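Local coordinates for penicillin-binding protein PbpB (Mycobacterium tuberculosis, PDB 6KGU), which builds cross-linked peptidoglycan for the mycobacterial cell wall from lipid intermediates and is inactivated by beta-lactam antibiotics such as aztreonam, at residues Thr476-Gln481 with Tyr494-Ala499; Val221-Leu226 with Ile511-Asp516; Asn271-Ala276 with Gly395-Ile400. One frame throughout, in Å; residues are numbered along the deposited sequence. Where two conformers were deposited one is given.

Interaction 1 of 3, residues Thr476-Gln481 with Tyr494-Ala499; sequences TGTAQQ and YWITFA. With AZR (2-({[(1Z)-1-(2-amino-1,3-thiazol-4-yl)-2-oxo-2-{[(2S,3S)-1-oxo-3-(sulfoamino)butan-2-yl]amino}ethylidene]amino}oxy)-2-methylpropanoic acid), chain B.
Residues Thr476-Gln481 and Tyr494-Ala499 are antiparallel neighbours in the transpeptidase sheet, the first also forming a wall of the antibiotic pocket. Two hydrogen-bonded pairs, Gly477-Thr497 and Ala479-Trp495, join the strands; the bond from Ala479 N to Trp495 O (2.9 Å) is nearly straight. Thr497 OG1 lies 3.2 Å from Gly477 CA, on the side where a CB would point. Trp495 shares the face of Thr497, and Gln481 CG stacks over its six-membered ring, 3.6 Å from the centroid. On the opposite face, Thr478 OG1 lies beside the backbone N (chi1 -51°), which leaves CG2 anti to that N, over one face of Tyr494 toward the rim and against Ile496 CD1. Thr478 turns its N-H and carbonyl away from the partner strand to grip the opened aztreonam: its N reaches AZR O9 at 3.0 Å, while its O accepts AZR N13 at 2.9 Å. Thr476 OG1, also bonded to Thr461, holds sulfonate oxygen O33 at 2.6 Å. With Ser269 N bonding the ligand, the Thr478 N contact with O9 is consistent with an oxyanion hole; one strand edge pairs with 494-499, while at Thr478 the other binds the drug much as an added strand would.

Interaction 2 of 3, residues Val221-Leu226 with Ile511-Asp516; sequences VSAVVL and IGIMLD
Val224 and Gly512 exchange two main-chain hydrogen bonds, Val224 N to Gly512 O at 2.8 Å and Gly512 N to Val224 O at 2.9 Å, and Ser222 and Met514 form a second reciprocal pair, with Met514 N to Ser222 O at 3.0 Å. Between the two sets lies the non-hydrogen-bonded pair Ala223-Ile513, where Ala223 CA comes within 3.1 Å of Gly512 O as a CA-H...O contact. Outward from the backbone, one face is wholly aliphatic. There Val221 CG2, anti to its carbonyl carbon with CG1 anti to the backbone N (chi1 175°), lies side by side with Leu515 and meets its CG at 3.8 Å. Val225 CG2 does likewise with Ile511 CG1 (4.1 Å), and Ala223 CB touches Ile513 CG1 (4.1 Å). Helices 199-216 and 531-544 cover this face: Val209 rests against Val221 and Ala223, and Phe534 and Ile537 against Ile511. On the reverse face Ser222 and Val224 meet Leu390 of helix 390-401. Ser222, Val224, Gly512 and Met514 thus pair through their backbones, while Ala223 and Val225 bond strand 233-238 and Ile513 and Leu515 bond strand 493-502, so an apolar core can close over the sheet with little cost in unmet hydrogen bonds.

Interaction 3 of 3, residues Asn271-Ala276 with Gly395-Ile400; sequences NKIVAA and GMYQAI
Ile273 and Tyr397 make the tight centre of this helix-helix contact, a CH-pi arrangement in which Ile273 CD1 stands 3.4 Å above the middle of the phenol ring and only 2° off its normal. The side chain gets there fully extended, CG1 anti to the backbone N (chi1 -170°) and CD1 anti to CA. The same methyl packs on Ile400 CG1 at 3.6 Å, while Ile273 CG2 lies 3.8 Å from Met396 CE. Toward the edge the contact thins to a few single-atom touches, though still buried; no hydrogen bond crosses any of it. Met396 SD lies 3.7 Å from Val274 CG2, the side chains crossing at about a right angle. Its CE approaches Asn271 OD1 at 3.5 Å, a buried oxygen without a polar partner in the model, although ND2 of that amide bonds Leu380 O. Tyr397 OH bonds Val270 O, just before Asn271. Segment 271-276 follows Ser269, probably the acyl-ester serine, and carries Lys272, consistent with the SxxK motif of penicillin-binding proteins. The helix segments run 29° from parallel, with axes 10.8 Å apart; helix 338-347 flanks them at Asn271 and Val274, and strand 473-483 lies against Tyr397 through Lys475.

In the fold
All three contacts belong to the transpeptidase domain. Interactions 1 and 2 share one antiparallel sheet, their centres 11 Å apart, with strands 493-502 and 509-516 as the neighbours that join them; Ile496 O and Phe498 O probably bond Leu515 N and Ile513 N. Interaction 3, its centre about 15 Å from those of the others, backs the sheet through helix 390-401: Tyr397 touches Ala499, and Gly395 and Gln398 touch Leu226. Along the chain, interaction 2 brackets the other two, interaction 3 closing before interaction 1 opens. Sequence-distant ends therefore meet in the sheet; the sequence between them holds the helix that follows Ser269 and the drug-binding strand, an order consistent with the penicillin-recognising enzyme fold.

Interaction 1 of 3, residues Thr476-Gln481 with Tyr494-Ala499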
ATOM      1  N   THR A 476       2.418  12.388   2.639  1.00 26.96           N
ATOM      2  CA  THR A 476       1.928  12.106   3.982  1.00 27.98           C
ATOM      3  C   THR A 476       0.408  12.161   4.015  1.00 32.63           C
ATOM      4  O   THR A 476      -0.219  12.857   3.210  1.00 32.53           O
ATOM      5  CB  THR A 476       2.469  13.141   4.972  1.00 28.40           C
ATOM      6  OG1 THR A 476       2.371  14.442   4.372  1.00 29.93           O
ATOM      7  CG2 THR A 476       3.938  12.850   5.360  1.00 23.62           C
ATOM      8  N   GLY A 477      -0.180  11.423   4.963  1.00 31.11           N
ATOM      9  CA  GLY A 477      -1.598  11.546   5.243  1.00 33.19           C
ATOM     10  C   GLY A 477      -1.909  11.507   6.730  1.00 33.70           C
ATOM     11  O   GLY A 477      -1.295  10.739   7.480  1.00 27.30           O
ATOM     12  N   THR A 478      -2.867  12.330   7.154  1.00 27.53           N
ATOM     13  CA  THR A 478      -3.350  12.397   8.538  1.00 31.96           C
ATOM     14  C   THR A 478      -4.864  12.576   8.442  1.00 40.39           C
ATOM     15  O   THR A 478      -5.343  13.696   8.234  1.00 40.09           O
ATOM     16  CB  THR A 478      -2.711  13.548   9.318  1.00 35.58           C
ATOM     17  OG1 THR A 478      -1.283  13.495   9.192  1.00 34.85           O
ATOM     18  CG2 THR A 478      -3.094  13.484  10.814  1.00 38.11           C
ATOM     19  N   ALA A 479      -5.608  11.479   8.580  1.00 28.05           N
ATOM     20  CA  ALA A 479      -7.054  11.477   8.402  1.00 38.98           C
ATOM     21  C   ALA A 479      -7.728  11.275   9.752  1.00 43.05           C
ATOM     22  O   ALA A 479      -7.457  10.287  10.451  1.00 37.14           O
ATOM     23  CB  ALA A 479      -7.485  10.388   7.417  1.00 36.96           C
ATOM     24  N   GLN A 480      -8.598  12.215  10.112  1.00 40.07           N
ATOM     25  CA  GLN A 480      -9.455  12.071  11.281  1.00 45.87           C
ATOM     26  C   GLN A 480     -10.315  10.813  11.163  1.00 38.88           C
ATOM     27  O   GLN A 480     -10.904  10.555  10.113  1.00 39.65           O
ATOM     28  CB  GLN A 480     -10.334  13.313  11.404  1.00 46.65           C
ATOM     29  CG  GLN A 480     -10.859  13.549  12.761  1.00 49.01           C
ATOM     30  CD  GLN A 480      -9.755  13.844  13.744  1.00 61.86           C
ATOM     31  OE1 GLN A 480      -8.950  14.754  13.526  1.00 66.82           O
ATOM     32  NE2 GLN A 480      -9.702  13.075  14.838  1.00 52.75           N
ATOM     33  N   GLN A 481     -10.374  10.014  12.229  1.00 36.24           N
ATOM     34  CA  GLN A 481     -11.177   8.795  12.203  1.00 35.93           C
ATOM     35  C   GLN A 481     -12.598   9.060  12.693  1.00 36.06           C
ATOM     36  O   GLN A 481     -12.846   9.979  13.477  1.00 39.81           O
ATOM     37  CB  GLN A 481     -10.542   7.693  13.060  1.00 36.41           C
ATOM     38  CG  GLN A 481      -9.416   6.923  12.356  1.00 46.85           C
ATOM     39  CD  GLN A 481      -8.881   5.754  13.173  1.00 38.22           C
ATOM     40  OE1 GLN A 481      -7.671   5.582  13.339  1.00 44.91           O
ATOM     41  NE2 GLN A 481      -9.777   4.948  13.671  1.00 30.36           N
ATOM     42  N   TYR A 494      -6.446   9.347  14.559  1.00 37.12           N
ATOM     43  CA  TYR A 494      -6.053   9.468  13.155  1.00 38.63           C
ATOM     44  C   TYR A 494      -5.669   8.142  12.518  1.00 34.07           C
ATOM     45  O   TYR A 494      -5.169   7.229  13.180  1.00 33.56           O
ATOM     46  CB  TYR A 494      -4.863  10.395  12.979  1.00 40.86           C
ATOM     47  CG  TYR A 494      -4.991  11.686  13.720  1.00 48.65           C
ATOM     48  CD1 TYR A 494      -3.985  12.117  14.567  1.00 56.36           C
ATOM     49  CD2 TYR A 494      -6.117  12.477  13.571  1.00 51.96           C
ATOM     50  CE1 TYR A 494      -4.100  13.305  15.254  1.00 61.57           C
ATOM     51  CE2 TYR A 494      -6.244  13.657  14.246  1.00 53.92           C
ATOM     52  CZ  TYR A 494      -5.234  14.067  15.088  1.00 58.87           C
ATOM     53  OH  TYR A 494      -5.367  15.252  15.764  1.00 71.37           O
ATOM     54  N   TRP A 495      -5.911   8.051  11.207  1.00 34.56           N
ATOM     55  CA  TRP A 495      -5.161   7.156  10.341  1.00 37.22           C
ATOM     56  C   TRP A 495      -4.002   7.949   9.764  1.00 29.85           C
ATOM     57  O   TRP A 495      -4.224   8.961   9.089  1.00 29.85           O
ATOM     58  CB  TRP A 495      -5.992   6.609   9.188  1.00 34.61           C
ATOM     59  CG  TRP A 495      -6.870   5.498   9.527  1.00 40.92           C
ATOM     60  CD1 TRP A 495      -6.518   4.281  10.067  1.00 37.95           C
ATOM     61  CD2 TRP A 495      -8.277   5.465   9.336  1.00 41.57           C
ATOM     62  NE1 TRP A 495      -7.636   3.501  10.240  1.00 42.02           N
ATOM     63  CE2 TRP A 495      -8.731   4.201   9.793  1.00 47.39           C
ATOM     64  CE3 TRP A 495      -9.206   6.384   8.824  1.00 38.73           C
ATOM     65  CZ2 TRP A 495     -10.073   3.836   9.752  1.00 44.90           C
ATOM     66  CZ3 TRP A 495     -10.541   6.015   8.779  1.00 49.75           C
ATOM     67  CH2 TRP A 495     -10.963   4.752   9.244  1.00 50.72           C
ATOM     68  N   ILE A 496      -2.784   7.475  10.007  1.00 30.73           N
ATOM     69  CA  ILE A 496      -1.566   8.045   9.441  1.00 26.73           C
ATOM     70  C   ILE A 496      -1.138   7.175   8.266  1.00 30.21           C
ATOM     71  O   ILE A 496      -1.039   5.951   8.401  1.00 28.65           O
ATOM     72  CB  ILE A 496      -0.454   8.115  10.500  1.00 33.21           C
ATOM     73  CG1 ILE A 496      -0.952   8.886  11.730  1.00 35.29           C
ATOM     74  CG2 ILE A 496       0.858   8.651   9.903  1.00 28.78           C
ATOM     75  CD1 ILE A 496      -1.585  10.186  11.450  1.00 30.70           C
ATOM     76  N   THR A 497      -0.855   7.805   7.129  1.00 29.21           N
ATOM     77  CA  THR A 497      -0.408   7.115   5.927  1.00 25.45           C
ATOM     78  C   THR A 497       0.841   7.778   5.378  1.00 28.94           C
ATOM     79  O   THR A 497       1.090   8.964   5.610  1.00 25.58           O
ATOM     80  CB  THR A 497      -1.479   7.124   4.831  1.00 25.84           C
ATOM     81  OG1 THR A 497      -1.969   8.458   4.647  1.00 31.25           O
ATOM     82  CG2 THR A 497      -2.637   6.196   5.213  1.00 30.97           C
ATOM     83  N   PHE A 498       1.643   6.986   4.675  1.00 30.24           N
ATOM     84  CA  PHE A 498       2.687   7.504   3.806  1.00 28.68           C
ATOM     85  C   PHE A 498       2.743   6.595   2.592  1.00 28.95           C
ATOM     86  O   PHE A 498       2.650   5.372   2.724  1.00 30.77           O
ATOM     87  CB  PHE A 498       4.087   7.566   4.479  1.00 27.41           C
ATOM     88  CG  PHE A 498       5.102   8.409   3.700  1.00 28.38           C
ATOM     89  CD1 PHE A 498       5.814   7.871   2.636  1.00 24.46           C
ATOM     90  CD2 PHE A 498       5.303   9.747   4.013  1.00 28.47           C
ATOM     91  CE1 PHE A 498       6.723   8.640   1.916  1.00 22.50           C
ATOM     92  CE2 PHE A 498       6.200  10.528   3.284  1.00 27.42           C
ATOM     93  CZ  PHE A 498       6.909   9.970   2.233  1.00 20.57           C
ATOM     94  N   ALA A 499       2.872   7.190   1.414  1.00 25.12           N
ATOM     95  CA  ALA A 499       3.113   6.415   0.205  1.00 25.67           C
ATOM     96  C   ALA A 499       4.227   7.116  -0.545  1.00 28.25           C
ATOM     97  O   ALA A 499       4.197   8.340  -0.677  1.00 28.51           O
ATOM     98  CB  ALA A 499       1.861   6.302  -0.671  1.00 25.48           C
TER
HETATM   99  C7  AZR B 701      -3.178  18.182   7.092  1.00 36.47           C
HETATM  100  S8  AZR B 701      -9.993  13.372   5.578  1.00 64.23           S
HETATM  101  O9  AZR B 701      -4.056  14.218   5.179  1.00 31.29           O
HETATM  102  O10 AZR B 701      -7.115  17.663   6.168  1.00 42.19           O
HETATM  103  O11 AZR B 701      -6.658  17.066   9.225  1.00 47.11           O
HETATM  104  N12 AZR B 701      -2.072  16.657   5.485  1.00 32.34           N
HETATM  105  N13 AZR B 701      -5.560  16.055   6.604  1.00 34.59           N
HETATM  106  N14 AZR B 701      -7.656  16.098   8.904  1.00 46.91           N
HETATM  107  N15 AZR B 701      -9.353  14.051   7.992  1.00 49.67           N
HETATM  108  N16 AZR B 701     -10.857  12.247   7.865  1.00 45.76           N
HETATM  109  S17 AZR B 701      -0.687  16.029   5.969  1.00 34.08           S
HETATM  110  C18 AZR B 701      -3.205  16.824   6.412  1.00 32.77           C
HETATM  111  C19 AZR B 701      -4.529  16.530   5.687  1.00 36.57           C
HETATM  112  C20 AZR B 701      -4.229  15.331   4.752  1.00 34.25           C
HETATM  113  C21 AZR B 701      -6.779  16.615   6.718  1.00 45.67           C
HETATM  114  C22 AZR B 701      -7.694  15.891   7.642  1.00 49.18           C
HETATM  115  C23 AZR B 701      -6.532  17.295  10.611  1.00 55.36           C
HETATM  116  C24 AZR B 701      -8.649  14.877   7.124  1.00 46.61           C
HETATM  117  C25 AZR B 701      -8.868  14.663   5.801  1.00 45.57           C
HETATM  118  C26 AZR B 701     -10.095  13.201   7.314  1.00 48.50           C
HETATM  119  C27 AZR B 701      -5.923  16.034  11.196  1.00 52.32           C
HETATM  120  C28 AZR B 701      -5.649  18.504  10.866  1.00 53.23           C
HETATM  121  C29 AZR B 701      -7.929  17.541  11.178  1.00 48.12           C
HETATM  122  O30 AZR B 701      -8.880  17.858  10.498  1.00 54.18           O
HETATM  123  O31 AZR B 701      -7.977  17.421  12.469  1.00 56.48           O
HETATM  124  O32 AZR B 701      -0.032  16.978   6.792  1.00 36.19           O
HETATM  125  O33 AZR B 701       0.202  15.919   4.693  1.00 32.28           O
HETATM  126  O34 AZR B 701      -0.937  14.708   6.414  1.00 37.19           O

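Interaction 2 of 3, residues Val221-Leu226 with Ile511-Asp516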
ATOM      1  N   VAL A 221      -0.178  -1.511  12.507  1.00 26.70           N
ATOM      2  CA  VAL A 221       0.655  -0.933  11.453  1.00 24.34           C
ATOM      3  C   VAL A 221       0.680  -1.940  10.312  1.00 26.32           C
ATOM      4  O   VAL A 221       0.676  -3.150  10.543  1.00 28.82           O
ATOM      5  CB  VAL A 221       2.095  -0.612  11.950  1.00 27.25           C
ATOM      6  CG1 VAL A 221       3.043  -0.100  10.794  1.00 24.30           C
ATOM      7  CG2 VAL A 221       2.064   0.434  13.052  1.00 25.30           C
ATOM      8  N   SER A 222       0.708  -1.447   9.081  1.00 24.74           N
ATOM      9  CA  SER A 222       0.881  -2.338   7.948  1.00 25.73           C
ATOM     10  C   SER A 222       1.651  -1.592   6.870  1.00 26.66           C
ATOM     11  O   SER A 222       1.734  -0.363   6.880  1.00 27.84           O
ATOM     12  CB  SER A 222      -0.464  -2.850   7.430  1.00 30.62           C
ATOM     13  OG  SER A 222      -1.267  -1.753   7.093  1.00 37.95           O
ATOM     14  N   ALA A 223       2.243  -2.356   5.955  1.00 22.13           N
ATOM     15  CA  ALA A 223       3.108  -1.807   4.924  1.00 26.60           C
ATOM     16  C   ALA A 223       3.092  -2.746   3.723  1.00 27.82           C
ATOM     17  O   ALA A 223       2.989  -3.972   3.866  1.00 29.00           O
ATOM     18  CB  ALA A 223       4.561  -1.599   5.415  1.00 22.06           C
ATOM     19  N   VAL A 224       3.201  -2.154   2.540  1.00 24.90           N
ATOM     20  CA  VAL A 224       3.220  -2.884   1.276  1.00 26.68           C
ATOM     21  C   VAL A 224       4.369  -2.330   0.448  1.00 28.53           C
ATOM     22  O   VAL A 224       4.556  -1.110   0.379  1.00 26.14           O
ATOM     23  CB  VAL A 224       1.883  -2.739   0.512  1.00 30.77           C
ATOM     24  CG1 VAL A 224       2.008  -3.294  -0.934  1.00 25.64           C
ATOM     25  CG2 VAL A 224       0.728  -3.431   1.292  1.00 27.48           C
ATOM     26  N   VAL A 225       5.145  -3.216  -0.163  1.00 26.96           N
ATOM     27  CA  VAL A 225       6.192  -2.829  -1.096  1.00 26.77           C
ATOM     28  C   VAL A 225       5.868  -3.460  -2.443  1.00 27.46           C
ATOM     29  O   VAL A 225       5.777  -4.687  -2.553  1.00 27.32           O
ATOM     30  CB  VAL A 225       7.587  -3.263  -0.623  1.00 28.76           C
ATOM     31  CG1 VAL A 225       8.634  -2.847  -1.675  1.00 27.14           C
ATOM     32  CG2 VAL A 225       7.920  -2.652   0.768  1.00 24.73           C
ATOM     33  N   LEU A 226       5.722  -2.627  -3.466  1.00 28.70           N
ATOM     34  CA  LEU A 226       5.493  -3.104  -4.818  1.00 30.22           C
ATOM     35  C   LEU A 226       6.709  -2.853  -5.695  1.00 27.32           C
ATOM     36  O   LEU A 226       7.402  -1.844  -5.551  1.00 27.21           O
ATOM     37  CB  LEU A 226       4.282  -2.416  -5.455  1.00 25.10           C
ATOM     38  CG  LEU A 226       2.908  -2.549  -4.793  1.00 25.37           C
ATOM     39  CD1 LEU A 226       1.855  -1.815  -5.643  1.00 25.13           C
ATOM     40  CD2 LEU A 226       2.533  -4.011  -4.607  1.00 22.62           C
ATOM     41  N   ILE A 511       6.249   2.122  -1.895  1.00 26.79           N
ATOM     42  CA  ILE A 511       6.070   1.753  -0.500  1.00 29.83           C
ATOM     43  C   ILE A 511       4.843   2.467   0.046  1.00 26.79           C
ATOM     44  O   ILE A 511       4.774   3.697  -0.012  1.00 30.83           O
ATOM     45  CB  ILE A 511       7.312   2.101   0.335  1.00 21.09           C
ATOM     46  CG1 ILE A 511       8.533   1.338  -0.193  1.00 25.01           C
ATOM     47  CG2 ILE A 511       7.027   1.773   1.827  1.00 24.34           C
ATOM     48  CD1 ILE A 511       9.856   1.871   0.296  1.00 28.90           C
ATOM     49  N   GLY A 512       3.896   1.704   0.595  1.00 23.94           N
ATOM     50  CA  GLY A 512       2.728   2.271   1.266  1.00 23.00           C
ATOM     51  C   GLY A 512       2.656   1.806   2.709  1.00 26.29           C
ATOM     52  O   GLY A 512       2.884   0.630   3.001  1.00 27.78           O
ATOM     53  N   ILE A 513       2.325   2.731   3.606  1.00 26.20           N
ATOM     54  CA  ILE A 513       2.342   2.487   5.052  1.00 26.75           C
ATOM     55  C   ILE A 513       1.071   3.081   5.652  1.00 26.53           C
ATOM     56  O   ILE A 513       0.625   4.154   5.237  1.00 27.00           O
ATOM     57  CB  ILE A 513       3.581   3.129   5.728  1.00 29.83           C
ATOM     58  CG1 ILE A 513       4.884   2.498   5.236  1.00 27.48           C
ATOM     59  CG2 ILE A 513       3.519   3.034   7.280  1.00 27.03           C
ATOM     60  CD1 ILE A 513       6.070   3.426   5.434  1.00 29.06           C
ATOM     61  N   MET A 514       0.499   2.408   6.647  1.00 23.36           N
ATOM     62  CA  MET A 514      -0.581   2.999   7.419  0.63 26.36           C
ATOM     63  C   MET A 514      -0.398   2.650   8.890  1.00 26.91           C
ATOM     64  O   MET A 514      -0.011   1.535   9.236  1.00 26.12           O
ATOM     65  CB  MET A 514      -1.967   2.545   6.923  0.63 25.57           C
ATOM     66  CG  MET A 514      -3.108   3.234   7.663  0.63 26.03           C
ATOM     67  SD  MET A 514      -3.570   2.408   9.214  0.63 30.49           S
ATOM     68  CE  MET A 514      -4.596   1.093   8.559  0.63 26.36           C
ATOM     69  N   LEU A 515      -0.644   3.640   9.751  1.00 28.53           N
ATOM     70  CA  LEU A 515      -0.606   3.500  11.207  1.00 29.94           C
ATOM     71  C   LEU A 515      -1.970   3.854  11.773  1.00 29.58           C
ATOM     72  O   LEU A 515      -2.500   4.929  11.479  1.00 25.90           O
ATOM     73  CB  LEU A 515       0.424   4.425  11.850  1.00 28.84           C
ATOM     74  CG  LEU A 515       1.891   4.026  11.684  1.00 42.32           C
ATOM     75  CD1 LEU A 515       2.304   4.405  10.315  1.00 30.48           C
ATOM     76  CD2 LEU A 515       2.772   4.730  12.709  1.00 42.98           C
ATOM     77  N   ASP A 516      -2.516   2.976  12.608  1.00 32.06           N
ATOM     78  CA  ASP A 516      -3.828   3.196  13.208  1.00 32.94           C
ATOM     79  C   ASP A 516      -3.627   3.940  14.523  1.00 35.38           C
ATOM     80  O   ASP A 516      -3.243   3.347  15.535  1.00 35.86           O
ATOM     81  CB  ASP A 516      -4.563   1.877  13.412  1.00 37.22           C
ATOM     82  CG  ASP A 516      -5.953   2.067  14.032  1.00 35.82           C
ATOM     83  OD1 ASP A 516      -6.287   3.194  14.463  1.00 34.61           O
ATOM     84  OD2 ASP A 516      -6.715   1.088  14.097  1.00 44.22           O
TER

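Interaction 3 of 3, residues Asn271-Ala276 with Gly395-Ile400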
ATOM      1  N   ASN A 271      -4.539  10.758  -0.797  1.00 26.86           N
ATOM      2  CA  ASN A 271      -5.359  10.788  -1.997  1.00 28.52           C
ATOM      3  C   ASN A 271      -5.048  11.971  -2.907  1.00 26.72           C
ATOM      4  O   ASN A 271      -5.536  11.992  -4.043  1.00 31.04           O
ATOM      5  CB  ASN A 271      -6.850  10.806  -1.626  1.00 21.14           C
ATOM      6  CG  ASN A 271      -7.705  10.241  -2.734  1.00 31.82           C
ATOM      7  OD1 ASN A 271      -7.408   9.169  -3.251  1.00 29.40           O
ATOM      8  ND2 ASN A 271      -8.739  10.973  -3.143  1.00 31.62           N
ATOM      9  N   LYS A 272      -4.269  12.955  -2.444  1.00 26.63           N
ATOM     10  CA  LYS A 272      -4.040  14.142  -3.252  1.00 24.19           C
ATOM     11  C   LYS A 272      -3.264  13.831  -4.522  1.00 24.07           C
ATOM     12  O   LYS A 272      -3.268  14.644  -5.452  1.00 29.36           O
ATOM     13  CB  LYS A 272      -3.326  15.218  -2.428  1.00 22.46           C
ATOM     14  CG  LYS A 272      -4.236  15.829  -1.333  1.00 25.64           C
ATOM     15  CD  LYS A 272      -3.551  16.961  -0.576  1.00 26.30           C
ATOM     16  CE  LYS A 272      -4.392  17.453   0.602  1.00 29.81           C
ATOM     17  NZ  LYS A 272      -3.686  18.544   1.369  1.00 26.60           N
ATOM     18  N   ILE A 273      -2.631  12.659  -4.600  1.00 30.86           N
ATOM     19  CA  ILE A 273      -2.022  12.233  -5.857  1.00 27.59           C
ATOM     20  C   ILE A 273      -3.018  12.307  -7.014  1.00 31.78           C
ATOM     21  O   ILE A 273      -2.639  12.619  -8.152  1.00 28.99           O
ATOM     22  CB  ILE A 273      -1.428  10.817  -5.705  1.00 26.85           C
ATOM     23  CG1 ILE A 273      -0.588  10.465  -6.933  1.00 25.59           C
ATOM     24  CG2 ILE A 273      -2.543   9.769  -5.470  1.00 26.15           C
ATOM     25  CD1 ILE A 273       0.062   9.099  -6.846  1.00 33.88           C
ATOM     26  N   VAL A 274      -4.309  12.069  -6.748  1.00 30.44           N
ATOM     27  CA  VAL A 274      -5.283  12.090  -7.838  1.00 29.08           C
ATOM     28  C   VAL A 274      -5.465  13.508  -8.368  1.00 30.34           C
ATOM     29  O   VAL A 274      -5.403  13.737  -9.582  1.00 31.52           O
ATOM     30  CB  VAL A 274      -6.618  11.465  -7.399  1.00 28.96           C
ATOM     31  CG1 VAL A 274      -7.608  11.492  -8.537  1.00 25.35           C
ATOM     32  CG2 VAL A 274      -6.391   9.998  -6.940  1.00 30.62           C
ATOM     33  N   ALA A 275      -5.695  14.478  -7.470  1.00 27.77           N
ATOM     34  CA  ALA A 275      -5.808  15.872  -7.900  1.00 25.14           C
ATOM     35  C   ALA A 275      -4.540  16.340  -8.599  1.00 29.19           C
ATOM     36  O   ALA A 275      -4.605  17.062  -9.605  1.00 28.74           O
ATOM     37  CB  ALA A 275      -6.115  16.781  -6.708  1.00 26.54           C
ATOM     38  N   ALA A 276      -3.371  15.980  -8.054  1.00 30.03           N
ATOM     39  CA  ALA A 276      -2.114  16.420  -8.650  1.00 26.87           C
ATOM     40  C   ALA A 276      -1.974  15.902 -10.069  1.00 28.43           C
ATOM     41  O   ALA A 276      -1.576  16.644 -10.973  1.00 29.59           O
ATOM     42  CB  ALA A 276      -0.927  15.948  -7.806  1.00 31.28           C
ATOM     43  N   GLY A 395      -1.065   0.949  -4.907  1.00 29.47           N
ATOM     44  CA  GLY A 395      -1.198   0.743  -6.341  1.00 23.73           C
ATOM     45  C   GLY A 395      -1.360   2.045  -7.107  1.00 30.01           C
ATOM     46  O   GLY A 395      -0.904   2.156  -8.252  1.00 31.17           O
ATOM     47  N   MET A 396      -1.982   3.051  -6.481  1.00 28.52           N
ATOM     48  CA  MET A 396      -2.081   4.380  -7.085  1.00 30.86           C
ATOM     49  C   MET A 396      -0.709   4.953  -7.374  1.00 30.92           C
ATOM     50  O   MET A 396      -0.468   5.513  -8.450  1.00 32.03           O
ATOM     51  CB  MET A 396      -2.838   5.336  -6.160  1.00 32.77           C
ATOM     52  CG  MET A 396      -4.332   5.157  -6.144  1.00 37.18           C
ATOM     53  SD  MET A 396      -5.160   6.724  -5.840  1.00 32.57           S
ATOM     54  CE  MET A 396      -4.773   7.050  -4.120  1.00 31.21           C
ATOM     55  N   TYR A 397       0.191   4.872  -6.393  1.00 27.71           N
ATOM     56  CA  TYR A 397       1.520   5.444  -6.568  1.00 28.65           C
ATOM     57  C   TYR A 397       2.350   4.601  -7.530  1.00 28.38           C
ATOM     58  O   TYR A 397       3.254   5.123  -8.192  1.00 28.03           O
ATOM     59  CB  TYR A 397       2.195   5.605  -5.196  1.00 24.58           C
ATOM     60  CG  TYR A 397       1.627   6.797  -4.452  1.00 26.85           C
ATOM     61  CD1 TYR A 397       0.319   6.780  -3.972  1.00 28.40           C
ATOM     62  CD2 TYR A 397       2.380   7.961  -4.267  1.00 26.38           C
ATOM     63  CE1 TYR A 397      -0.230   7.888  -3.305  1.00 24.60           C
ATOM     64  CE2 TYR A 397       1.842   9.070  -3.617  1.00 27.16           C
ATOM     65  CZ  TYR A 397       0.533   9.024  -3.140  1.00 27.35           C
ATOM     66  OH  TYR A 397      -0.014  10.106  -2.483  1.00 26.44           O
ATOM     67  N   GLN A 398       2.019   3.312  -7.653  1.00 26.62           N
ATOM     68  CA  GLN A 398       2.671   2.472  -8.656  1.00 27.25           C
ATOM     69  C   GLN A 398       2.387   2.974 -10.066  1.00 26.82           C
ATOM     70  O   GLN A 398       3.266   2.921 -10.942  1.00 26.31           O
ATOM     71  CB  GLN A 398       2.217   1.018  -8.499  1.00 25.60           C
ATOM     72  CG  GLN A 398       2.912   0.056  -9.455  1.00 25.85           C
ATOM     73  CD  GLN A 398       2.260   0.026 -10.804  1.00 26.41           C
ATOM     74  OE1 GLN A 398       1.070   0.332 -10.939  1.00 28.78           O
ATOM     75  NE2 GLN A 398       3.034  -0.314 -11.823  1.00 28.28           N
ATOM     76  N   ALA A 399       1.160   3.452 -10.312  1.00 26.84           N
ATOM     77  CA  ALA A 399       0.820   3.980 -11.632  1.00 24.32           C
ATOM     78  C   ALA A 399       1.739   5.133 -12.005  1.00 28.59           C
ATOM     79  O   ALA A 399       2.226   5.227 -13.141  1.00 26.24           O
ATOM     80  CB  ALA A 399      -0.640   4.453 -11.656  1.00 27.01           C
ATOM     81  N   ILE A 400       1.966   6.036 -11.050  1.00 26.37           N
ATOM     82  CA  ILE A 400       2.811   7.197 -11.281  1.00 24.31           C
ATOM     83  C   ILE A 400       4.273   6.778 -11.366  1.00 28.12           C
ATOM     84  O   ILE A 400       5.050   7.326 -12.157  1.00 28.11           O
ATOM     85  CB  ILE A 400       2.559   8.218 -10.153  1.00 30.14           C
ATOM     86  CG1 ILE A 400       1.155   8.823 -10.299  1.00 26.98           C
ATOM     87  CG2 ILE A 400       3.660   9.281 -10.108  1.00 29.39           C
ATOM     88  CD1 ILE A 400       0.956   9.576 -11.631  1.00 31.07           C
TER